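Local coordinates for Non-structural protein 11 (Prrsv 16244b, PDB 5EYI) that probably cleaves viral polyuridine-containing RNA as a uridylate-specific endoribonuclease, thereby helping the virus to escape host sensors of double-stranded RNA, at residues Val137-Val142 with Ser169-Ala175; Ser161-Val165 with Leu177-Thr181; Arg151-Arg155 with Gly166-Pro170; Asp119-Val125 with Val183-Glu189. The protein carries 1 engineered substitution. Residues are numbered along the deposited sequence.

Interaction 1 of 4, residues Val137-Val142 with Ser169-Ala175. Engineered in segment 169-175: A175 (natural residue Lys).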
loop_
_atom_site.group_PDB
_atom_site.type_symbol
_atom_site.label_atom_id
_atom_site.label_comp_id
_atom_site.label_asym_id
_atom_site.label_seq_id
_atom_site.Cartn_x
_atom_site.Cartn_y
_atom_site.Cartn_z
ATOM N N VAL A 137 -6.227 -15.615 -13.003
ATOM C CA VAL A 137 -6.941 -16.629 -12.245
ATOM C C VAL A 137 -5.943 -17.618 -11.654
ATOM O O VAL A 137 -5.073 -18.123 -12.360
ATOM C CB VAL A 137 -7.962 -17.353 -13.143
ATOM C CG1 VAL A 137 -8.552 -18.579 -12.450
ATOM C CG2 VAL A 137 -9.056 -16.381 -13.558
ATOM N N LYS A 138 -6.075 -17.875 -10.357
ATOM C CA LYS A 138 -5.347 -18.944 -9.680
ATOM C C LYS A 138 -6.379 -19.802 -8.949
ATOM O O LYS A 138 -6.947 -19.375 -7.945
ATOM C CB LYS A 138 -4.316 -18.361 -8.706
ATOM C CG LYS A 138 -3.312 -19.376 -8.163
ATOM C CD LYS A 138 -2.437 -18.795 -7.048
ATOM C CE LYS A 138 -1.425 -17.777 -7.571
ATOM N NZ LYS A 138 -0.570 -17.207 -6.491
ATOM N N GLY A 139 -6.639 -20.996 -9.477
ATOM C CA GLY A 139 -7.631 -21.903 -8.905
ATOM C C GLY A 139 -9.031 -21.333 -9.052
ATOM O O GLY A 139 -9.468 -21.039 -10.169
ATOM N N THR A 140 -9.717 -21.167 -7.918
ATOM C CA THR A 140 -11.044 -20.539 -7.861
ATOM C C THR A 140 -10.994 -19.036 -7.517
ATOM O O THR A 140 -12.023 -18.431 -7.196
ATOM C CB THR A 140 -11.961 -21.253 -6.837
ATOM O OG1 THR A 140 -11.386 -21.184 -5.528
ATOM C CG2 THR A 140 -12.183 -22.706 -7.236
ATOM N N THR A 141 -9.815 -18.427 -7.604
ATOM C CA THR A 141 -9.664 -17.040 -7.205
ATOM C C THR A 141 -9.209 -16.195 -8.383
ATOM O O THR A 141 -8.233 -16.530 -9.056
ATOM C CB THR A 141 -8.691 -16.926 -6.032
ATOM O OG1 THR A 141 -9.224 -17.681 -4.937
ATOM C CG2 THR A 141 -8.513 -15.460 -5.595
ATOM N N VAL A 142 -9.941 -15.111 -8.644
ATOM C CA VAL A 142 -9.479 -14.119 -9.613
ATOM C C VAL A 142 -8.785 -13.026 -8.814
ATOM O O VAL A 142 -9.290 -12.577 -7.780
ATOM C CB VAL A 142 -10.556 -13.592 -10.615
ATOM C CG1 VAL A 142 -11.964 -13.676 -10.076
ATOM C CG2 VAL A 142 -10.251 -12.169 -11.087
ATOM N N SER A 169 -14.421 -15.217 -13.553
ATOM C CA SER A 169 -13.981 -16.013 -14.697
ATOM C C SER A 169 -14.993 -17.157 -14.803
ATOM O O SER A 169 -14.926 -18.100 -14.011
ATOM C CB SER A 169 -12.565 -16.549 -14.470
ATOM O OG SER A 169 -12.154 -17.289 -15.602
ATOM N N PRO A 170 -15.969 -17.052 -15.729
ATOM C CA PRO A 170 -17.117 -17.976 -15.744
ATOM C C PRO A 170 -16.733 -19.446 -15.711
ATOM O O PRO A 170 -15.856 -19.869 -16.460
ATOM C CB PRO A 170 -17.815 -17.650 -17.069
ATOM C CG PRO A 170 -17.472 -16.235 -17.324
ATOM C CD PRO A 170 -16.062 -16.081 -16.836
ATOM N N GLY A 171 -17.362 -20.196 -14.814
ATOM C CA GLY A 171 -17.086 -21.618 -14.659
ATOM C C GLY A 171 -15.771 -21.981 -13.996
ATOM O O GLY A 171 -15.450 -23.169 -13.917
ATOM N N LYS A 172 -15.017 -20.989 -13.508
ATOM C CA LYS A 172 -13.657 -21.210 -12.990
ATOM C C LYS A 172 -13.426 -20.523 -11.655
ATOM O O LYS A 172 -13.145 -21.189 -10.668
ATOM C CB LYS A 172 -12.606 -20.738 -14.006
ATOM C CG LYS A 172 -12.795 -21.354 -15.372
ATOM C CD LYS A 172 -11.643 -21.072 -16.318
ATOM C CE LYS A 172 -12.010 -21.539 -17.725
ATOM N NZ LYS A 172 -10.837 -21.657 -18.633
ATOM N N ALA A 173 -13.543 -19.197 -11.626
ATOM C CA ALA A 173 -13.077 -18.415 -10.477
ATOM C C ALA A 173 -13.915 -17.158 -10.230
ATOM O O ALA A 173 -14.653 -16.712 -11.101
ATOM C CB ALA A 173 -11.617 -18.035 -10.690
ATOM N N ALA A 174 -13.757 -16.597 -9.040
ATOM C CA ALA A 174 -14.472 -15.396 -8.624
ATOM C C ALA A 174 -13.720 -14.641 -7.536
ATOM O O ALA A 174 -12.833 -15.186 -6.884
ATOM C CB ALA A 174 -15.861 -15.770 -8.126
ATOM N N ALA A 175 -14.056 -13.367 -7.379
ATOM C CA ALA A 175 -13.685 -12.593 -6.189
ATOM C C ALA A 175 -14.844 -11.650 -5.879
ATOM O O ALA A 175 -15.241 -10.864 -6.739
ATOM C CB ALA A 175 -12.392 -11.818 -6.411
#
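Two beta hairpins meet edge to edge here, at the distal end of the NendoU domain: the tip of hairpin 136-143 docks on the start of strand 173-180, just beyond its turn with strand 163-169. One good backbone hydrogen bond crosses, from A174 N to T140 O (3.1 Å); a weak one runs from V142 N to A174 O (3.4 Å). Together they make a single bridge between T141 and A174, so the two sheets touch without merging. The tip of 137-142 is a type II' turn from K138 to T141, in which G139 suits its place because its phi is positive. On the partner, K172 and A173 both face S169 in a classic beta bulge. A173 lies under the tip: its CB is 3.4 Å from T140 C and 3.6 Å from V137 CG1, spacing that suits a small side chain. V137 CG2 also meets S169 CB at 3.6 Å. V142, buried, sets CG1 3.2 Å from A174 C and 4.1 Å from the CB of A175, and its side chain also packs on Y152 and V167. A175 is an engineered alanine standing where the natural protein has a lysine predicted to be catalytic, and its backbone pairs with V167 of the adjacent strand.

Interaction 2 of 4, residues Ser161-Val165 with Leu177-Thr181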
loop_
_atom_site.group_PDB
_atom_site.type_symbol
_atom_site.label_atom_id
_atom_site.label_comp_id
_atom_site.label_asym_id
_atom_site.label_seq_id
_atom_site.Cartn_x
_atom_site.Cartn_y
_atom_site.Cartn_z
ATOM N N SER A 161 -15.713 7.142 -7.832
ATOM C CA SER A 161 -14.274 7.385 -7.985
ATOM C C SER A 161 -13.485 6.075 -7.781
ATOM O O SER A 161 -12.672 5.685 -8.632
ATOM C CB SER A 161 -13.811 8.468 -7.008
ATOM O OG SER A 161 -14.372 9.735 -7.344
ATOM N N VAL A 162 -13.757 5.402 -6.665
ATOM C CA VAL A 162 -13.323 4.030 -6.436
ATOM C C VAL A 162 -14.566 3.154 -6.377
ATOM O O VAL A 162 -15.340 3.225 -5.428
ATOM C CB VAL A 162 -12.511 3.889 -5.144
ATOM C CG1 VAL A 162 -11.970 2.479 -5.025
ATOM C CG2 VAL A 162 -11.372 4.897 -5.127
ATOM N N ALA A 163 -14.772 2.366 -7.424
ATOM C CA ALA A 163 -15.938 1.513 -7.540
ATOM C C ALA A 163 -15.627 0.180 -6.886
ATOM O O ALA A 163 -14.478 -0.263 -6.911
ATOM C CB ALA A 163 -16.287 1.301 -9.003
ATOM N N VAL A 164 -16.651 -0.453 -6.316
ATOM C CA VAL A 164 -16.522 -1.783 -5.722
ATOM C C VAL A 164 -17.382 -2.763 -6.521
ATOM O O VAL A 164 -18.560 -2.512 -6.766
ATOM C CB VAL A 164 -16.919 -1.774 -4.239
ATOM C CG1 VAL A 164 -16.895 -3.183 -3.662
ATOM C CG2 VAL A 164 -15.969 -0.857 -3.465
ATOM N N VAL A 165 -16.779 -3.887 -6.895
ATOM C CA VAL A 165 -17.343 -4.789 -7.875
ATOM C C VAL A 165 -16.945 -6.245 -7.569
ATOM O O VAL A 165 -15.913 -6.507 -6.922
ATOM C CB VAL A 165 -16.924 -4.258 -9.285
ATOM C CG1 VAL A 165 -15.981 -5.169 -10.046
ATOM C CG2 VAL A 165 -18.126 -3.834 -10.096
ATOM N N LEU A 177 -15.394 -8.991 -3.833
ATOM C CA LEU A 177 -15.230 -7.553 -3.712
ATOM C C LEU A 177 -13.846 -7.155 -4.183
ATOM O O LEU A 177 -12.851 -7.667 -3.693
ATOM C CB LEU A 177 -15.444 -7.107 -2.262
ATOM C CG LEU A 177 -16.830 -7.350 -1.650
ATOM C CD1 LEU A 177 -16.829 -7.071 -0.149
ATOM C CD2 LEU A 177 -17.904 -6.508 -2.333
ATOM N N CYS A 178 -13.797 -6.250 -5.155
ATOM C CA CYS A 178 -12.539 -5.700 -5.606
ATOM C C CYS A 178 -12.738 -4.265 -6.113
ATOM O O CYS A 178 -13.764 -3.938 -6.711
ATOM C CB CYS A 178 -11.883 -6.654 -6.618
ATOM S SG CYS A 178 -11.797 -6.139 -8.333
ATOM N N THR A 179 -11.767 -3.406 -5.809
ATOM C CA THR A 179 -11.868 -1.987 -6.100
ATOM C C THR A 179 -11.403 -1.725 -7.511
ATOM O O THR A 179 -10.520 -2.405 -8.019
ATOM C CB THR A 179 -11.037 -1.124 -5.138
ATOM O OG1 THR A 179 -9.679 -1.563 -5.138
ATOM C CG2 THR A 179 -11.601 -1.193 -3.729
ATOM N N LEU A 180 -11.983 -0.710 -8.128
ATOM C CA LEU A 180 -11.747 -0.439 -9.530
ATOM C C LEU A 180 -11.804 1.054 -9.782
ATOM O O LEU A 180 -12.630 1.745 -9.184
ATOM C CB LEU A 180 -12.822 -1.166 -10.332
ATOM C CG LEU A 180 -12.849 -1.064 -11.851
ATOM C CD1 LEU A 180 -13.438 -2.360 -12.408
ATOM C CD2 LEU A 180 -13.620 0.158 -12.341
ATOM N N THR A 181 -10.923 1.545 -10.655
ATOM C CA THR A 181 -10.991 2.924 -11.151
ATOM C C THR A 181 -10.853 2.926 -12.665
ATOM O O THR A 181 -10.558 1.893 -13.260
ATOM C CB THR A 181 -9.884 3.820 -10.554
ATOM O OG1 THR A 181 -8.616 3.502 -11.140
ATOM C CG2 THR A 181 -9.800 3.646 -9.052
#
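Within the hairpin of strands 163-169 and 173-180, these segments pair antiparallel through four backbone hydrogen bonds in two reciprocal sets. A163 N gives to L180 O and L180 N to A163 O, both at 2.8 Å; V165 N gives to C178 O at 3.0 Å and C178 N to V165 O at 2.8 Å. V164 and T179 form the non-hydrogen-bonded pair between them, so the amide of T179 points outward and donates to E195 of the second subunit. Side-chain hydroxyls find partners beyond the pairing: T179 OG1 bonds F222 O, and S161 OG meets D206 and N14. The side chains divide between the sheet's faces. A163, V165, C178 and L180 share one, where V165 CG1 lies 4.5 Å from L180 CD1 and the small A163 leaves room for L180 CD2, 4.4 Å from its CB. V164 and T179 occupy the other; V164 CG1 packs on L177 CD2 at 3.7 Å, and T196 of the second subunit rests against V164, L177 and T179. With the N and O of A163 and V165 satisfied inside the hairpin and T179 N satisfied across the interface, the chemistry implies a hairpin whose outer edge takes part in dimer contacts.

Interaction 3 of 4, residues Arg151-Arg155 with Gly166-Pro170. With SO4 (sulfate ion), chain C.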
loop_
_atom_site.group_PDB
_atom_site.type_symbol
_atom_site.label_atom_id
_atom_site.label_comp_id
_atom_site.label_asym_id
_atom_site.label_seq_id
_atom_site.Cartn_x
_atom_site.Cartn_y
_atom_site.Cartn_z
ATOM N N ARG A 151 -9.908 -7.637 -17.138
ATOM C CA ARG A 151 -10.743 -8.801 -17.418
ATOM C C ARG A 151 -11.737 -9.058 -16.293
ATOM O O ARG A 151 -11.649 -8.459 -15.210
ATOM C CB ARG A 151 -9.877 -10.030 -17.598
ATOM C CG ARG A 151 -9.051 -9.996 -18.859
ATOM C CD ARG A 151 -8.047 -11.130 -18.838
ATOM N NE ARG A 151 -7.259 -11.198 -20.063
ATOM C CZ ARG A 151 -6.043 -11.748 -20.160
ATOM N NH1 ARG A 151 -5.442 -12.296 -19.105
ATOM N NH2 ARG A 151 -5.409 -11.736 -21.334
ATOM N N TYR A 152 -12.691 -9.941 -16.589
ATOM C CA TYR A 152 -13.606 -10.523 -15.604
ATOM C C TYR A 152 -14.609 -9.528 -14.970
ATOM O O TYR A 152 -15.239 -9.840 -13.953
ATOM C CB TYR A 152 -12.790 -11.274 -14.534
ATOM C CG TYR A 152 -11.724 -12.176 -15.134
ATOM C CD1 TYR A 152 -12.041 -13.091 -16.138
ATOM C CD2 TYR A 152 -10.391 -12.098 -14.718
ATOM C CE1 TYR A 152 -11.073 -13.907 -16.701
ATOM C CE2 TYR A 152 -9.411 -12.909 -15.281
ATOM C CZ TYR A 152 -9.761 -13.806 -16.275
ATOM O OH TYR A 152 -8.811 -14.613 -16.846
ATOM N N LEU A 153 -14.789 -8.361 -15.584
ATOM C CA LEU A 153 -15.639 -7.326 -15.008
ATOM C C LEU A 153 -17.104 -7.567 -15.352
ATOM O O LEU A 153 -17.408 -8.148 -16.394
ATOM C CB LEU A 153 -15.245 -5.946 -15.515
ATOM C CG LEU A 153 -13.821 -5.488 -15.226
ATOM C CD1 LEU A 153 -13.699 -4.055 -15.708
ATOM C CD2 LEU A 153 -13.461 -5.624 -13.750
ATOM N N PRO A 154 -18.021 -7.118 -14.475
ATOM C CA PRO A 154 -19.454 -7.228 -14.768
ATOM C C PRO A 154 -19.908 -6.135 -15.725
ATOM O O PRO A 154 -19.167 -5.192 -15.989
ATOM C CB PRO A 154 -20.092 -7.026 -13.405
ATOM C CG PRO A 154 -19.158 -6.092 -12.702
ATOM C CD PRO A 154 -17.775 -6.436 -13.189
ATOM N N ARG A 155 -21.133 -6.246 -16.216
ATOM C CA ARG A 155 -21.684 -5.249 -17.135
ATOM C C ARG A 155 -21.994 -3.890 -16.482
ATOM O O ARG A 155 -21.851 -2.867 -17.135
ATOM C CB ARG A 155 -22.914 -5.807 -17.861
ATOM C CG ARG A 155 -22.549 -6.788 -18.966
ATOM C CD ARG A 155 -23.764 -7.535 -19.478
ATOM N NE ARG A 155 -24.747 -6.649 -20.118
ATOM C CZ ARG A 155 -24.844 -6.388 -21.427
ATOM N NH1 ARG A 155 -24.012 -6.926 -22.314
ATOM N NH2 ARG A 155 -25.794 -5.565 -21.856
ATOM N N GLY A 166 -17.802 -7.181 -7.977
ATOM C CA GLY A 166 -17.462 -8.599 -7.996
ATOM C C GLY A 166 -16.935 -8.945 -9.374
ATOM O O GLY A 166 -17.359 -8.356 -10.370
ATOM N N VAL A 167 -16.008 -9.892 -9.433
ATOM C CA VAL A 167 -15.364 -10.268 -10.688
ATOM C C VAL A 167 -15.457 -11.769 -10.871
ATOM O O VAL A 167 -15.428 -12.507 -9.894
ATOM C CB VAL A 167 -13.889 -9.786 -10.757
ATOM C CG1 VAL A 167 -13.841 -8.276 -10.865
ATOM C CG2 VAL A 167 -13.074 -10.244 -9.558
ATOM N N SER A 168 -15.567 -12.206 -12.119
ATOM C CA SER A 168 -15.844 -13.612 -12.442
ATOM C C SER A 168 -15.099 -14.080 -13.690
ATOM O O SER A 168 -15.136 -13.423 -14.747
ATOM C CB SER A 168 -17.358 -13.816 -12.652
ATOM O OG SER A 168 -17.670 -15.098 -13.202
ATOM N N SER A 169 -14.421 -15.217 -13.553
ATOM C CA SER A 169 -13.981 -16.013 -14.697
ATOM C C SER A 169 -14.993 -17.157 -14.803
ATOM O O SER A 169 -14.926 -18.100 -14.011
ATOM C CB SER A 169 -12.565 -16.549 -14.470
ATOM O OG SER A 169 -12.154 -17.289 -15.602
ATOM N N PRO A 170 -15.969 -17.052 -15.729
ATOM C CA PRO A 170 -17.117 -17.976 -15.744
ATOM C C PRO A 170 -16.733 -19.446 -15.711
ATOM O O PRO A 170 -15.856 -19.869 -16.460
ATOM C CB PRO A 170 -17.815 -17.650 -17.069
ATOM C CG PRO A 170 -17.472 -16.235 -17.324
ATOM C CD PRO A 170 -16.062 -16.081 -16.836
HETATM S S SO4 C . -8.250 -10.262 -23.213
HETATM O O1 SO4 C . -8.896 -9.605 -24.364
HETATM O O2 SO4 C . -8.216 -11.731 -23.393
HETATM O O3 SO4 C . -9.070 -9.893 -22.037
HETATM O O4 SO4 C . -6.837 -9.859 -22.986
HETATM O O HOH W 1 -9.568 -17.054 -17.539
#
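A single backbone hydrogen bond ties the loop 151-155 to strand 166-169: S168 N donates to Y152 O at 3.0 Å with a nearly straight geometry. The same carbonyl receives a CA-H...O contact from V167 CA at 3.3 Å. Y152 adopts a positive phi of 67°, unusual for a residue with a side chain, and its CA-to-CB bond points toward the strand. A water extends the polar contact, lying 2.6 Å from Y152 OH and 3.2 Å from S169 OG. R151 turns its guanidinium away and holds a sulfate, probably from the crystallisation liquor, with NE 3.0 Å from sulfate O3 and NH2 2.9 Å from sulfate O4. Among the nonpolar contacts, S169 CB makes an off-centre CH-pi approach to the Y152 ring, 4.2 Å from its centroid; a small serine permits the ring to lie this close. Y152 CB and V167 CB are 4.2 Å apart, and L153 CD2 reaches V167 CG1 at 3.9 Å. P154 CD lies 3.4 Å from the backbone O of G166. V137 and V142 also pack on Y152, and V167 touches A175. This is a loop laid along a hairpin strand in the NendoU domain, bordering the predicted catalytic region.

Interaction 4 of 4, residues Asp119-Val125 with Val183-Glu189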
loop_
_atom_site.group_PDB
_atom_site.type_symbol
_atom_site.label_atom_id
_atom_site.label_comp_id
_atom_site.label_asym_id
_atom_site.label_seq_id
_atom_site.Cartn_x
_atom_site.Cartn_y
_atom_site.Cartn_z
ATOM N N ASP A 119 -4.728 5.008 -24.840
ATOM C CA ASP A 119 -3.621 5.038 -25.800
ATOM C C ASP A 119 -2.650 3.878 -25.549
ATOM O O ASP A 119 -2.855 3.081 -24.618
ATOM C CB ASP A 119 -2.903 6.403 -25.751
ATOM C CG ASP A 119 -2.357 6.755 -24.372
ATOM O OD1 ASP A 119 -2.015 5.862 -23.577
ATOM O OD2 ASP A 119 -2.240 7.954 -24.084
ATOM N N ASP A 120 -1.607 3.782 -26.378
ATOM C CA ASP A 120 -0.577 2.741 -26.231
ATOM C C ASP A 120 0.201 2.840 -24.938
ATOM O O ASP A 120 0.632 1.819 -24.393
ATOM C CB ASP A 120 0.448 2.792 -27.375
ATOM C CG ASP A 120 -0.077 2.216 -28.659
ATOM O OD1 ASP A 120 -0.868 1.244 -28.624
ATOM O OD2 ASP A 120 0.334 2.737 -29.717
ATOM N N ARG A 121 0.411 4.064 -24.468
ATOM C CA ARG A 121 1.133 4.261 -23.221
ATOM C C ARG A 121 0.407 3.587 -22.039
ATOM O O ARG A 121 1.043 2.950 -21.196
ATOM C CB ARG A 121 1.354 5.746 -22.964
ATOM C CG ARG A 121 2.458 6.038 -21.972
ATOM C CD ARG A 121 2.491 7.518 -21.638
ATOM N NE ARG A 121 3.383 7.793 -20.515
ATOM C CZ ARG A 121 3.413 8.933 -19.819
ATOM N NH1 ARG A 121 2.598 9.950 -20.107
ATOM N NH2 ARG A 121 4.266 9.057 -18.805
ATOM N N GLU A 122 -0.922 3.690 -22.011
ATOM C CA GLU A 122 -1.714 3.052 -20.960
ATOM C C GLU A 122 -1.670 1.529 -21.069
ATOM O O GLU A 122 -1.479 0.831 -20.067
ATOM C CB GLU A 122 -3.164 3.544 -20.985
ATOM C CG GLU A 122 -3.939 3.104 -19.756
ATOM C CD GLU A 122 -5.317 3.723 -19.651
ATOM O OE1 GLU A 122 -6.082 3.692 -20.639
ATOM O OE2 GLU A 122 -5.646 4.215 -18.550
ATOM N N ARG A 123 -1.854 1.027 -22.286
ATOM C CA ARG A 123 -1.696 -0.403 -22.590
ATOM C C ARG A 123 -0.378 -0.939 -22.043
ATOM O O ARG A 123 -0.339 -1.994 -21.405
ATOM C CB ARG A 123 -1.777 -0.610 -24.106
ATOM C CG ARG A 123 -1.694 -2.042 -24.592
ATOM C CD ARG A 123 -1.920 -2.114 -26.096
ATOM N NE ARG A 123 -3.329 -1.989 -26.491
ATOM C CZ ARG A 123 -4.254 -2.958 -26.425
ATOM N NH1 ARG A 123 -3.970 -4.183 -25.946
ATOM N NH2 ARG A 123 -5.499 -2.701 -26.841
ATOM N N GLU A 124 0.690 -0.181 -22.278
ATOM C CA GLU A 124 2.038 -0.531 -21.832
ATOM C C GLU A 124 2.153 -0.565 -20.304
ATOM O O GLU A 124 2.734 -1.515 -19.749
ATOM C CB GLU A 124 3.070 0.428 -22.451
ATOM C CG GLU A 124 4.474 0.359 -21.866
ATOM C CD GLU A 124 5.538 0.928 -22.805
ATOM O OE1 GLU A 124 5.599 2.174 -22.966
ATOM N N VAL A 125 1.590 0.445 -19.629
ATOM C CA VAL A 125 1.592 0.466 -18.153
ATOM C C VAL A 125 0.789 -0.718 -17.601
ATOM O O VAL A 125 1.213 -1.365 -16.649
ATOM C CB VAL A 125 1.088 1.812 -17.574
ATOM C CG1 VAL A 125 0.945 1.747 -16.061
ATOM C CG2 VAL A 125 2.052 2.928 -17.932
ATOM N N VAL A 183 -8.828 5.591 -13.913
ATOM C CA VAL A 183 -7.776 6.589 -14.038
ATOM C C VAL A 183 -6.817 6.219 -15.176
ATOM O O VAL A 183 -6.567 5.036 -15.432
ATOM C CB VAL A 183 -6.964 6.791 -12.737
ATOM C CG1 VAL A 183 -7.882 7.168 -11.586
ATOM C CG2 VAL A 183 -6.142 5.561 -12.387
ATOM N N TYR A 184 -6.291 7.239 -15.839
ATOM C CA TYR A 184 -5.261 7.076 -16.856
ATOM C C TYR A 184 -4.010 6.497 -16.205
ATOM O O TYR A 184 -3.349 7.189 -15.437
ATOM C CB TYR A 184 -4.959 8.427 -17.507
ATOM C CG TYR A 184 -3.957 8.379 -18.634
ATOM C CD1 TYR A 184 -2.805 9.162 -18.606
ATOM C CD2 TYR A 184 -4.151 7.540 -19.724
ATOM C CE1 TYR A 184 -1.883 9.120 -19.643
ATOM C CE2 TYR A 184 -3.234 7.496 -20.768
ATOM C CZ TYR A 184 -2.108 8.295 -20.725
ATOM O OH TYR A 184 -1.198 8.241 -21.752
ATOM N N LEU A 185 -3.715 5.227 -16.488
ATOM C CA LEU A 185 -2.693 4.479 -15.736
ATOM C C LEU A 185 -1.284 5.106 -15.695
ATOM O O LEU A 185 -0.569 4.942 -14.691
ATOM C CB LEU A 185 -2.591 3.022 -16.210
ATOM C CG LEU A 185 -3.820 2.110 -16.044
ATOM C CD1 LEU A 185 -3.523 0.738 -16.630
ATOM C CD2 LEU A 185 -4.199 1.966 -14.580
ATOM N N PRO A 186 -0.876 5.818 -16.765
ATOM C CA PRO A 186 0.414 6.508 -16.657
ATOM C C PRO A 186 0.494 7.576 -15.558
ATOM O O PRO A 186 1.597 7.831 -15.080
ATOM C CB PRO A 186 0.618 7.093 -18.059
ATOM C CG PRO A 186 -0.065 6.097 -18.940
ATOM C CD PRO A 186 -1.313 5.730 -18.169
ATOM N N ASP A 187 -0.642 8.140 -15.121
ATOM C CA ASP A 187 -0.660 9.023 -13.926
ATOM C C ASP A 187 -0.179 8.354 -12.648
ATOM O O ASP A 187 0.218 9.042 -11.705
ATOM C CB ASP A 187 -2.071 9.563 -13.624
ATOM C CG ASP A 187 -2.577 10.538 -14.657
ATOM O OD1 ASP A 187 -1.783 11.110 -15.441
ATOM O OD2 ASP A 187 -3.801 10.744 -14.670
ATOM N N LEU A 188 -0.276 7.030 -12.588
ATOM C CA LEU A 188 0.177 6.271 -11.429
ATOM C C LEU A 188 1.612 5.742 -11.507
ATOM O O LEU A 188 2.102 5.256 -10.497
ATOM C CB LEU A 188 -0.767 5.089 -11.180
ATOM C CG LEU A 188 -2.277 5.359 -11.177
ATOM C CD1 LEU A 188 -3.020 4.075 -10.850
ATOM C CD2 LEU A 188 -2.648 6.459 -10.196
ATOM N N GLU A 189 2.262 5.816 -12.677
ATOM C CA GLU A 189 3.637 5.290 -12.908
ATOM C C GLU A 189 4.623 5.616 -11.793
ATOM O O GLU A 189 5.367 4.746 -11.344
ATOM C CB GLU A 189 4.234 5.843 -14.214
ATOM C CG GLU A 189 3.923 5.062 -15.484
ATOM C CD GLU A 189 4.280 5.824 -16.775
ATOM O OE1 GLU A 189 4.521 7.061 -16.731
ATOM O OE2 GLU A 189 4.307 5.189 -17.858
HETATM O O HOH W 2 0.494 10.303 -21.644
#
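Salt bridge and hydrogen bonds join the start of helix 120-128 to the loop 183-189 of the NendoU domain. Y184 OH donates to D119 OD2 at 2.6 Å, while D119 OD1 accepts from E122 N at 2.9 Å as the helix N-cap, so one short carboxylate both caps the helix and holds the tyrosine. E122 OE2 accepts from L185 N at 3.0 Å; its OE1 forms a salt bridge with R109 and a hydrogen bond with the L118 amide. On the exposed side, R121 NH2 forms a salt bridge with E189 OE1 at 2.9 Å, though its hydrogen bond is weak. A water accepts from R121 NH1 (2.6 Å) and donates to Y184 OH (2.7 Å). P186 CB sits over one face of the R121 guanidinium, 3.8 Å from NE, and P186 CD approaches E122 CB at 4.0 Å. V125, one helical turn after R121, places CG1 3.8 Å from L185 CB and CG2 3.9 Å from P186 CG: compact apolar groups suit this inner part. A buried glutamate and an N-cap aspartate, each matched by defined donors beside an apolar patch of V125, L185 and P186, are consistent with a fixed orientation of the helix start against the loop.

How the interactions relate
Interactions 1, 2 and 3 share the hairpin of strands 163-169 and 173-180. Interactions 1 and 3, with centres 9 Å apart, share S169 and P170 and touch directly: A175 O probably accepts from V167 N at 3.0 Å, and V142 CG2 packs on Y152 CD2 at 3.6 Å. Interaction 2, 12 Å from interaction 3 by centres, joins it where L180 CD1 meets L153 CD2 at 3.5 Å. The predicted active site borders this group: the side chain of T179 is about 4 Å from that of H146. The side chain of engineered A175 is about 8 Å from that of H146. Interaction 4, whose segments enclose the other three along the chain, stands apart, its centre 18 Å from that of interaction 2.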